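Local coordinates for putative lipoprotein (PDB 3QNK), which probably binds glycans at the outer membrane as a SusD-like lipoprotein, at residues Q329-G337 with D368-G376. Sequence-based numbering, arbitrary orientation.
Sequences QIFFNADKG and DNYNYPYAG
Asp368 meets Phe332 and Asn333 at the start of a contact between a loop leaving strand 329-330 and an irregular segment, 368-376, a worked example of how two segments of one chain without strand pairing can be joined by side chains bonding to backbone. Its carbonyl O accepts a hydrogen bond from Asn333 ND2 at 2.7 Å, with an N-H...O angle of 153°, while its carboxylate runs alongside the Phe332 ring and is held by a salt bridge to Arg225. Tyr370 follows, and its carbonyl O lies at the edge of the Phe331 ring, 3.5 Å from CD1. Asn371 then turns its amide back toward the 331-337 turns: in the modelled conformer, one of two, CG is anti to the backbone N (chi1 177°) and OD1 would take the backbone N-H of Asp335 (N to OD1 3.3 Å), a doubtful bond. The methyl of Ala334 packs against the backbone here, its CB 3.8 Å from Tyr370 O. Tyr372 directs its edge at the face of Phe331 in an offset T-shaped pair, ring centroids 5.7 Å apart and planes at 69°. Pro373, centre of an inverse gamma turn, adds its CD near Phe331 CZ. Last comes Tyr374, whose OH donates to Asp335 OD1 at 3.0 Å, on the syn side of the carboxylate. Consecutive type I and type II turns, Phe331 to Ala334 and Ala334 to Gly337, carry Phe331 to Asp335. They link strands 329-330 and 339-340, a two-stranded antiparallel sheet, while Met254 of helix 253-257 packs against Phe331 and Tyr370 and the loop bearing Tyr266 meets Ala334, Tyr372 and Tyr374.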
ATOM      1  N   GLN B 329      21.851 -31.701  -7.172  1.00 49.37           N
ATOM      2  CA  GLN B 329      21.421 -32.217  -5.890  1.00 49.83           C
ATOM      3  C   GLN B 329      21.291 -31.064  -4.911  1.00 57.68           C
ATOM      4  O   GLN B 329      22.219 -30.242  -4.789  1.00 58.68           O
ATOM      5  CB  GLN B 329      22.386 -33.249  -5.380  1.00 51.53           C
ATOM      6  CG  GLN B 329      22.084 -34.604  -5.926  1.00 72.05           C
ATOM      7  CD  GLN B 329      23.119 -35.552  -5.434  1.00 87.51           C
ATOM      8  OE1 GLN B 329      24.243 -35.569  -5.934  1.00 82.35           O
ATOM      9  NE2 GLN B 329      22.774 -36.323  -4.407  1.00 81.73           N
ATOM     10  N   ILE B 330      20.113 -30.969  -4.265  1.00 55.45           N
ATOM     11  CA  ILE B 330      19.755 -29.941  -3.286  1.00 55.57           C
ATOM     12  C   ILE B 330      19.091 -30.615  -2.083  1.00 61.18           C
ATOM     13  O   ILE B 330      18.688 -31.767  -2.188  1.00 62.15           O
ATOM     14  CB  ILE B 330      18.853 -28.844  -3.922  1.00 58.13           C
ATOM     15  CG1 ILE B 330      17.601 -29.447  -4.595  1.00 58.73           C
ATOM     16  CG2 ILE B 330      19.659 -27.955  -4.912  1.00 58.41           C
ATOM     17  CD1 ILE B 330      16.529 -28.474  -4.934  1.00 63.32           C
ATOM     18  N   PHE B 331      18.990 -29.899  -0.943  1.00 57.81           N
ATOM     19  CA  PHE B 331      18.352 -30.313   0.319  1.00 58.45           C
ATOM     20  C   PHE B 331      19.058 -31.506   0.980  1.00 66.66           C
ATOM     21  O   PHE B 331      18.402 -32.395   1.531  1.00 68.41           O
ATOM     22  CB  PHE B 331      16.851 -30.589   0.133  1.00 59.42           C
ATOM     23  CG  PHE B 331      16.008 -29.340   0.088  1.00 59.47           C
ATOM     24  CD1 PHE B 331      15.939 -28.485   1.189  1.00 63.11           C
ATOM     25  CD2 PHE B 331      15.247 -29.034  -1.037  1.00 60.13           C
ATOM     26  CE1 PHE B 331      15.124 -27.343   1.164  1.00 63.48           C
ATOM     27  CE2 PHE B 331      14.433 -27.895  -1.061  1.00 62.58           C
ATOM     28  CZ  PHE B 331      14.381 -27.056   0.039  1.00 61.16           C
ATOM     29  N   PHE B 332      20.397 -31.465   0.998  1.00 63.73           N
ATOM     30  CA  PHE B 332      21.261 -32.492   1.575  1.00 63.94           C
ATOM     31  C   PHE B 332      20.959 -32.776   3.033  1.00 71.03           C
ATOM     32  O   PHE B 332      20.945 -33.948   3.430  1.00 72.55           O
ATOM     33  CB  PHE B 332      22.722 -32.057   1.481  1.00 64.14           C
ATOM     34  CG  PHE B 332      23.194 -31.667   0.109  1.00 63.35           C
ATOM     35  CD1 PHE B 332      23.515 -32.637  -0.836  1.00 65.73           C
ATOM     36  CD2 PHE B 332      23.366 -30.330  -0.229  1.00 62.40           C
ATOM     37  CE1 PHE B 332      23.968 -32.270  -2.109  1.00 64.66           C
ATOM     38  CE2 PHE B 332      23.837 -29.968  -1.494  1.00 63.38           C
ATOM     39  CZ  PHE B 332      24.141 -30.940  -2.422  1.00 61.22           C
ATOM     40  N   ASN B 333      20.741 -31.703   3.833  1.00 67.46           N
ATOM     41  CA  ASN B 333      20.528 -31.787   5.285  1.00 67.94           C
ATOM     42  C   ASN B 333      19.041 -31.589   5.687  1.00 73.82           C
ATOM     43  O   ASN B 333      18.722 -31.079   6.779  1.00 75.16           O
ATOM     44  CB  ASN B 333      21.465 -30.812   6.020  1.00 63.85           C
ATOM     45  CG  ASN B 333      22.927 -31.189   5.880  1.00 89.42           C
ATOM     46  OD1 ASN B 333      23.386 -32.237   6.361  1.00 88.75           O
ATOM     47  ND2 ASN B 333      23.698 -30.358   5.198  1.00 85.01           N
ATOM     48  N   ALA B 334      18.143 -32.020   4.787  1.00 70.56           N
ATOM     49  CA  ALA B 334      16.698 -32.072   4.980  1.00 71.50           C
ATOM     50  C   ALA B 334      16.385 -33.501   5.330  1.00 80.74           C
ATOM     51  O   ALA B 334      17.191 -34.369   4.975  1.00 82.22           O
ATOM     52  CB  ALA B 334      15.979 -31.664   3.703  1.00 70.50           C
ATOM     53  N   ASP B 335      15.247 -33.790   6.018  1.00 78.35           N
ATOM     54  CA  ASP B 335      14.853 -35.189   6.278  1.00 79.08           C
ATOM     55  C   ASP B 335      14.695 -35.860   4.913  1.00 82.24           C
ATOM     56  O   ASP B 335      14.346 -35.163   3.961  1.00 83.31           O
ATOM     57  CB  ASP B 335      13.546 -35.238   7.083  1.00 82.10           C
ATOM     58  CG  ASP B 335      12.317 -34.820   6.307  1.00 93.57           C
ATOM     59  OD1 ASP B 335      12.320 -33.696   5.745  1.00 93.97           O
ATOM     60  OD2 ASP B 335      11.377 -35.641   6.203  1.00 99.17           O
ATOM     61  N   LYS B 336      15.004 -37.144   4.764  1.00 76.63           N
ATOM     62  CA  LYS B 336      14.922 -37.822   3.443  1.00 74.45           C
ATOM     63  C   LYS B 336      16.189 -37.530   2.551  1.00 74.90           C
ATOM     64  O   LYS B 336      16.396 -38.226   1.557  1.00 73.95           O
ATOM     65  CB  LYS B 336      13.605 -37.509   2.664  1.00 74.26           C
ATOM     66  N   GLY B 337      17.024 -36.553   2.934  1.00 68.50           N
ATOM     67  CA  GLY B 337      18.254 -36.218   2.215  1.00 65.92           C
ATOM     68  C   GLY B 337      18.099 -35.544   0.858  1.00 66.94           C
ATOM     69  O   GLY B 337      17.001 -35.132   0.475  1.00 65.78           O
ATOM     70  N   ASP B 368      21.817 -26.169   1.113  1.00 59.19           N
ATOM     71  CA  ASP B 368      22.869 -26.905   1.805  1.00 59.47           C
ATOM     72  C   ASP B 368      22.396 -27.382   3.188  1.00 68.38           C
ATOM     73  O   ASP B 368      22.571 -28.557   3.526  1.00 71.19           O
ATOM     74  CB  ASP B 368      24.133 -26.038   1.972  1.00 59.23           C
ATOM     75  CG  ASP B 368      24.890 -25.742   0.692  1.00 57.16           C
ATOM     76  OD1 ASP B 368      25.479 -26.674   0.130  1.00 53.90           O
ATOM     77  OD2 ASP B 368      24.901 -24.563   0.266  1.00 66.04           O
ATOM     78  N   ASN B 369      21.790 -26.480   3.982  1.00 63.50           N
ATOM     79  CA  ASN B 369      21.442 -26.784   5.368  1.00 63.40           C
ATOM     80  C   ASN B 369      19.980 -26.948   5.674  1.00 67.81           C
ATOM     81  O   ASN B 369      19.635 -27.798   6.492  1.00 69.95           O
ATOM     82  CB  ASN B 369      21.983 -25.676   6.260  1.00 62.68           C
ATOM     83  CG  ASN B 369      23.474 -25.498   6.116  1.00 79.59           C
ATOM     84  OD1 ASN B 369      24.251 -26.395   6.458  1.00 80.06           O
ATOM     85  ND2 ASN B 369      23.898 -24.369   5.570  1.00 63.71           N
ATOM     86  N   TYR B 370      19.119 -26.110   5.083  1.00 63.25           N
ATOM     87  CA  TYR B 370      17.684 -26.108   5.363  1.00 61.95           C
ATOM     88  C   TYR B 370      16.997 -27.433   5.094  1.00 64.10           C
ATOM     89  O   TYR B 370      17.473 -28.274   4.315  1.00 62.65           O
ATOM     90  CB  TYR B 370      16.957 -25.008   4.557  1.00 61.46           C
ATOM     91  CG  TYR B 370      16.891 -23.655   5.233  1.00 62.59           C
ATOM     92  CD1 TYR B 370      17.868 -23.254   6.139  1.00 64.71           C
ATOM     93  CD2 TYR B 370      15.880 -22.751   4.926  1.00 63.48           C
ATOM     94  CE1 TYR B 370      17.823 -21.995   6.744  1.00 66.66           C
ATOM     95  CE2 TYR B 370      15.837 -21.481   5.506  1.00 64.79           C
ATOM     96  CZ  TYR B 370      16.804 -21.107   6.422  1.00 76.22           C
ATOM     97  OH  TYR B 370      16.755 -19.856   7.002  1.00 81.09           O
ATOM     98  N   ASN B 371      15.871 -27.593   5.817  1.00 61.54           N
ATOM     99  CA  ASN B 371      14.927 -28.703   5.662  0.50 62.07           C
ATOM    100  C   ASN B 371      13.838 -28.209   4.720  1.00 65.02           C
ATOM    101  O   ASN B 371      13.715 -26.987   4.514  1.00 62.49           O
ATOM    102  CB  ASN B 371      14.348 -29.214   6.998  0.50 62.12           C
ATOM    103  CG  ASN B 371      13.306 -30.328   6.844  0.50 76.53           C
ATOM    104  OD1 ASN B 371      13.325 -31.133   5.890  0.50 55.91           O
ATOM    105  ND2 ASN B 371      12.336 -30.365   7.755  0.50 71.22           N
ATOM    106  N   TYR B 372      13.084 -29.132   4.069  1.00 63.34           N
ATOM    107  CA  TYR B 372      12.026 -28.738   3.128  1.00 63.15           C
ATOM    108  C   TYR B 372      10.888 -28.027   3.868  1.00 71.82           C
ATOM    109  O   TYR B 372      10.452 -28.527   4.909  1.00 73.42           O
ATOM    110  CB  TYR B 372      11.481 -29.943   2.347  1.00 64.55           C
ATOM    111  CG  TYR B 372      10.518 -29.557   1.237  1.00 65.24           C
ATOM    112  CD1 TYR B 372      10.985 -29.083   0.017  1.00 64.12           C
ATOM    113  CD2 TYR B 372       9.139 -29.644   1.417  1.00 67.03           C
ATOM    114  CE1 TYR B 372      10.110 -28.707  -0.992  1.00 61.26           C
ATOM    115  CE2 TYR B 372       8.253 -29.263   0.415  1.00 67.01           C
ATOM    116  CZ  TYR B 372       8.744 -28.801  -0.792  1.00 70.29           C
ATOM    117  OH  TYR B 372       7.870 -28.408  -1.776  1.00 69.38           O
ATOM    118  N   PRO B 373      10.375 -26.886   3.347  1.00 69.71           N
ATOM    119  CA  PRO B 373       9.300 -26.177   4.059  1.00 71.04           C
ATOM    120  C   PRO B 373       7.923 -26.853   3.943  1.00 79.56           C
ATOM    121  O   PRO B 373       7.018 -26.276   3.340  1.00 80.29           O
ATOM    122  CB  PRO B 373       9.301 -24.791   3.397  1.00 70.74           C
ATOM    123  CG  PRO B 373       9.794 -25.030   2.044  1.00 72.64           C
ATOM    124  CD  PRO B 373      10.782 -26.153   2.130  1.00 68.52           C
ATOM    125  N   TYR B 374       7.742 -28.043   4.538  1.00 78.55           N
ATOM    126  CA  TYR B 374       6.446 -28.712   4.520  1.00 80.64           C
ATOM    127  C   TYR B 374       5.432 -27.895   5.291  1.00 88.89           C
ATOM    128  O   TYR B 374       5.784 -27.241   6.280  1.00 89.07           O
ATOM    129  CB  TYR B 374       6.500 -30.109   5.183  1.00 83.56           C
ATOM    130  CG  TYR B 374       7.537 -31.106   4.709  1.00 84.85           C
ATOM    131  CD1 TYR B 374       7.293 -31.924   3.609  1.00 86.54           C
ATOM    132  CD2 TYR B 374       8.684 -31.356   5.459  1.00 86.29           C
ATOM    133  CE1 TYR B 374       8.205 -32.916   3.222  1.00 88.75           C
ATOM    134  CE2 TYR B 374       9.607 -32.334   5.078  1.00 87.71           C
ATOM    135  CZ  TYR B 374       9.358 -33.127   3.968  1.00 98.09           C
ATOM    136  OH  TYR B 374      10.260 -34.117   3.615  1.00100.72           O
ATOM    137  N   ALA B 375       4.169 -28.006   4.918  1.00 88.16           N
ATOM    138  CA  ALA B 375       3.145 -27.355   5.708  1.00 89.99           C
ATOM    139  C   ALA B 375       2.816 -28.260   6.928  1.00 98.54           C
ATOM    140  O   ALA B 375       2.258 -29.351   6.753  1.00 99.75           O
ATOM    141  CB  ALA B 375       1.917 -27.090   4.852  1.00 90.53           C
ATOM    142  N   GLY B 376       3.230 -27.829   8.128  1.00 96.32           N
ATOM    143  CA  GLY B 376       2.968 -28.552   9.373  1.00 98.71           C
ATOM    144  C   GLY B 376       4.172 -28.924  10.222  1.00103.19           C
ATOM    145  O   GLY B 376       5.054 -29.655   9.759  1.00101.71           O
TER